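Local coordinates for ACYL carrier protein ACPA (Mycobacterium tuberculosis, PDB 2CGQ) that probably carries acyl groups as thioesters on a phosphopantetheine arm, as acyl carrier proteins do, at residues A33-I38 against R43-N48. Numbering follows the deposited sequence.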
loop_
_atom_site.group_PDB
_atom_site.type_symbol
_atom_site.label_atom_id
_atom_site.label_comp_id
_atom_site.label_asym_id
_atom_site.label_seq_id
_atom_site.Cartn_x
_atom_site.Cartn_y
_atom_site.Cartn_z
ATOM N N ALA A 33 -4.649 5.645 5.045
ATOM C CA ALA A 33 -5.831 6.320 4.456
ATOM C C ALA A 33 -6.042 5.883 2.996
ATOM O O ALA A 33 -7.186 5.650 2.606
ATOM C CB ALA A 33 -5.674 7.815 4.537
ATOM N N THR A 34 -4.960 5.771 2.218
ATOM C CA THR A 34 -5.055 5.357 0.804
ATOM C C THR A 34 -5.548 3.911 0.729
ATOM O O THR A 34 -6.430 3.547 -0.085
ATOM C CB THR A 34 -3.682 5.559 0.122
ATOM O OG1 THR A 34 -3.420 7.003 0.102
ATOM C CG2 THR A 34 -3.653 4.968 -1.305
ATOM N N ILE A 35 -4.954 3.058 1.560
ATOM C CA ILE A 35 -5.427 1.676 1.671
ATOM C C ILE A 35 -6.928 1.615 1.999
ATOM O O ILE A 35 -7.703 0.908 1.372
ATOM C CB ILE A 35 -4.593 0.903 2.713
ATOM C CG1 ILE A 35 -3.191 0.640 2.136
ATOM C CG2 ILE A 35 -5.323 -0.376 3.071
ATOM C CD1 ILE A 35 -2.146 0.017 3.178
ATOM N N GLN A 36 -7.341 2.378 3.002
ATOM C CA GLN A 36 -8.759 2.445 3.337
ATOM C C GLN A 36 -9.642 2.972 2.218
ATOM O O GLN A 36 -10.758 2.469 2.032
ATOM C CB GLN A 36 -8.952 3.258 4.606
ATOM C CG GLN A 36 -8.392 2.573 5.856
ATOM C CD GLN A 36 -8.420 3.471 7.058
ATOM O OE1 GLN A 36 -8.264 4.687 6.914
ATOM N NE2 GLN A 36 -8.644 2.893 8.261
ATOM N N ARG A 37 -9.176 3.995 1.498
ATOM C CA ARG A 37 -9.956 4.567 0.405
ATOM C C ARG A 37 -10.181 3.481 -0.676
ATOM O O ARG A 37 -11.301 3.248 -1.127
ATOM C CB ARG A 37 -9.185 5.765 -0.153
ATOM C CG ARG A 37 -9.892 6.938 -0.682
ATOM C CD ARG A 37 -9.040 7.659 -1.756
ATOM N NE ARG A 37 -8.668 6.677 -2.802
ATOM C CZ ARG A 37 -9.413 6.356 -3.872
ATOM N NH1 ARG A 37 -10.542 6.954 -4.095
ATOM N NH2 ARG A 37 -9.029 5.350 -4.669
ATOM N N ILE A 38 -9.104 2.806 -1.068
ATOM C CA ILE A 38 -9.176 1.743 -2.089
ATOM C C ILE A 38 -10.058 0.582 -1.695
ATOM O O ILE A 38 -10.868 0.102 -2.511
ATOM C CB ILE A 38 -7.753 1.226 -2.481
ATOM C CG1 ILE A 38 -7.021 2.332 -3.213
ATOM C CG2 ILE A 38 -7.801 -0.081 -3.338
ATOM C CD1 ILE A 38 -5.511 2.076 -3.281
ATOM N N ARG A 43 -11.749 -0.134 8.803
ATOM C CA ARG A 43 -10.984 -0.993 9.682
ATOM C C ARG A 43 -9.583 -0.453 9.892
ATOM O O ARG A 43 -8.985 0.142 8.986
ATOM C CB ARG A 43 -10.921 -2.415 9.133
ATOM C CG ARG A 43 -10.126 -2.601 7.918
ATOM C CD ARG A 43 -10.286 -4.051 7.377
ATOM N NE ARG A 43 -9.630 -5.032 8.260
ATOM C CZ ARG A 43 -9.528 -6.336 7.970
ATOM N NH1 ARG A 43 -8.896 -7.159 8.796
ATOM N NH2 ARG A 43 -10.031 -6.816 6.835
ATOM N N GLY A 44 -9.049 -0.681 11.082
ATOM C CA GLY A 44 -7.687 -0.299 11.371
ATOM C C GLY A 44 -6.679 -1.054 10.506
ATOM O O GLY A 44 -6.833 -2.256 10.217
ATOM N N ILE A 45 -5.635 -0.341 10.093
ATOM C CA ILE A 45 -4.573 -0.903 9.235
ATOM C C ILE A 45 -3.276 -1.003 10.010
ATOM O O ILE A 45 -2.852 -0.019 10.582
ATOM C CB ILE A 45 -4.338 0.015 7.987
ATOM C CG1 ILE A 45 -5.653 0.253 7.208
ATOM C CG2 ILE A 45 -3.293 -0.572 7.089
ATOM C CD1 ILE A 45 -6.378 -0.998 6.715
ATOM N N THR A 46 -2.638 -2.170 10.021
ATOM C CA THR A 46 -1.388 -2.371 10.753
ATOM C C THR A 46 -0.352 -3.060 9.894
ATOM O O THR A 46 -0.694 -3.790 8.976
ATOM C CB THR A 46 -1.640 -3.196 12.054
ATOM O OG1 THR A 46 -2.298 -4.449 11.728
ATOM C CG2 THR A 46 -2.503 -2.371 12.986
ATOM N N ALA A 47 0.932 -2.830 10.214
ATOM C CA ALA A 47 2.014 -3.245 9.391
ATOM C C ALA A 47 2.129 -4.745 9.158
ATOM O O ALA A 47 2.671 -5.151 8.162
ATOM C CB ALA A 47 3.308 -2.696 9.933
ATOM N N ASN A 48 1.592 -5.565 10.078
ATOM C CA ASN A 48 1.598 -7.037 9.939
ATOM C C ASN A 48 0.556 -7.608 8.986
ATOM O O ASN A 48 0.666 -8.782 8.572
ATOM C CB ASN A 48 1.406 -7.667 11.327
ATOM C CG ASN A 48 0.073 -7.350 11.873
ATOM O OD1 ASN A 48 -0.297 -6.170 11.951
ATOM N ND2 ASN A 48 -0.697 -8.388 12.231
#
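Gln36 reaches out from helix 27-39 to the loop that follows it and holds the backbone of Arg43 while its aliphatic part lies along Ile45. From CB the chain leaves with CG anti to the carbonyl carbon (chi1 -68°) and stays extended beyond CG, which carries the amide out to the loop. CG lies 3.8 Å from Ile45 CG1, the two side chains running past each other in opposite directions. CD, the amide carbon, comes to 3.9 Å from Arg43 O, and NE2 beyond it donates to that same oxygen over 2.9 Å. The bond is nearly straight at hydrogen (163°). The acceptor lies practically in the glutamine's amide plane, but NE2 stands above the carbonyl plane of Arg43, 45° out of it, so the donor is well aligned and the acceptor's lone pairs are not.

Deeper in, Ile35 and Ile45 point their CB atoms at each other's segments. Ile35 CG2 meets Ile45 CD1 at 3.8 Å, and Ile35 CD1 lies 4.1 Å from Ile45 CG2, so both branches of each isoleucine are engaged. The CG1 branch of Ile45 leads CD1 on toward the helix. Ile35 also packs on Leu65 of helix 59-73 and on Phe57, and Ile45 on Leu55 and Val88, extending this apolar patch into the core of the helical bundle. Farther along the loop, Thr46 OG1 donates to Asn48 OD1 at 2.6 Å.

The contact thus pins the first long loop of the acyl carrier fold to the helix before it, one polar bond at the partly exposed margin satisfying a backbone carbonyl beside an apolar contact of a buried Ile35 with a partly exposed Ile45.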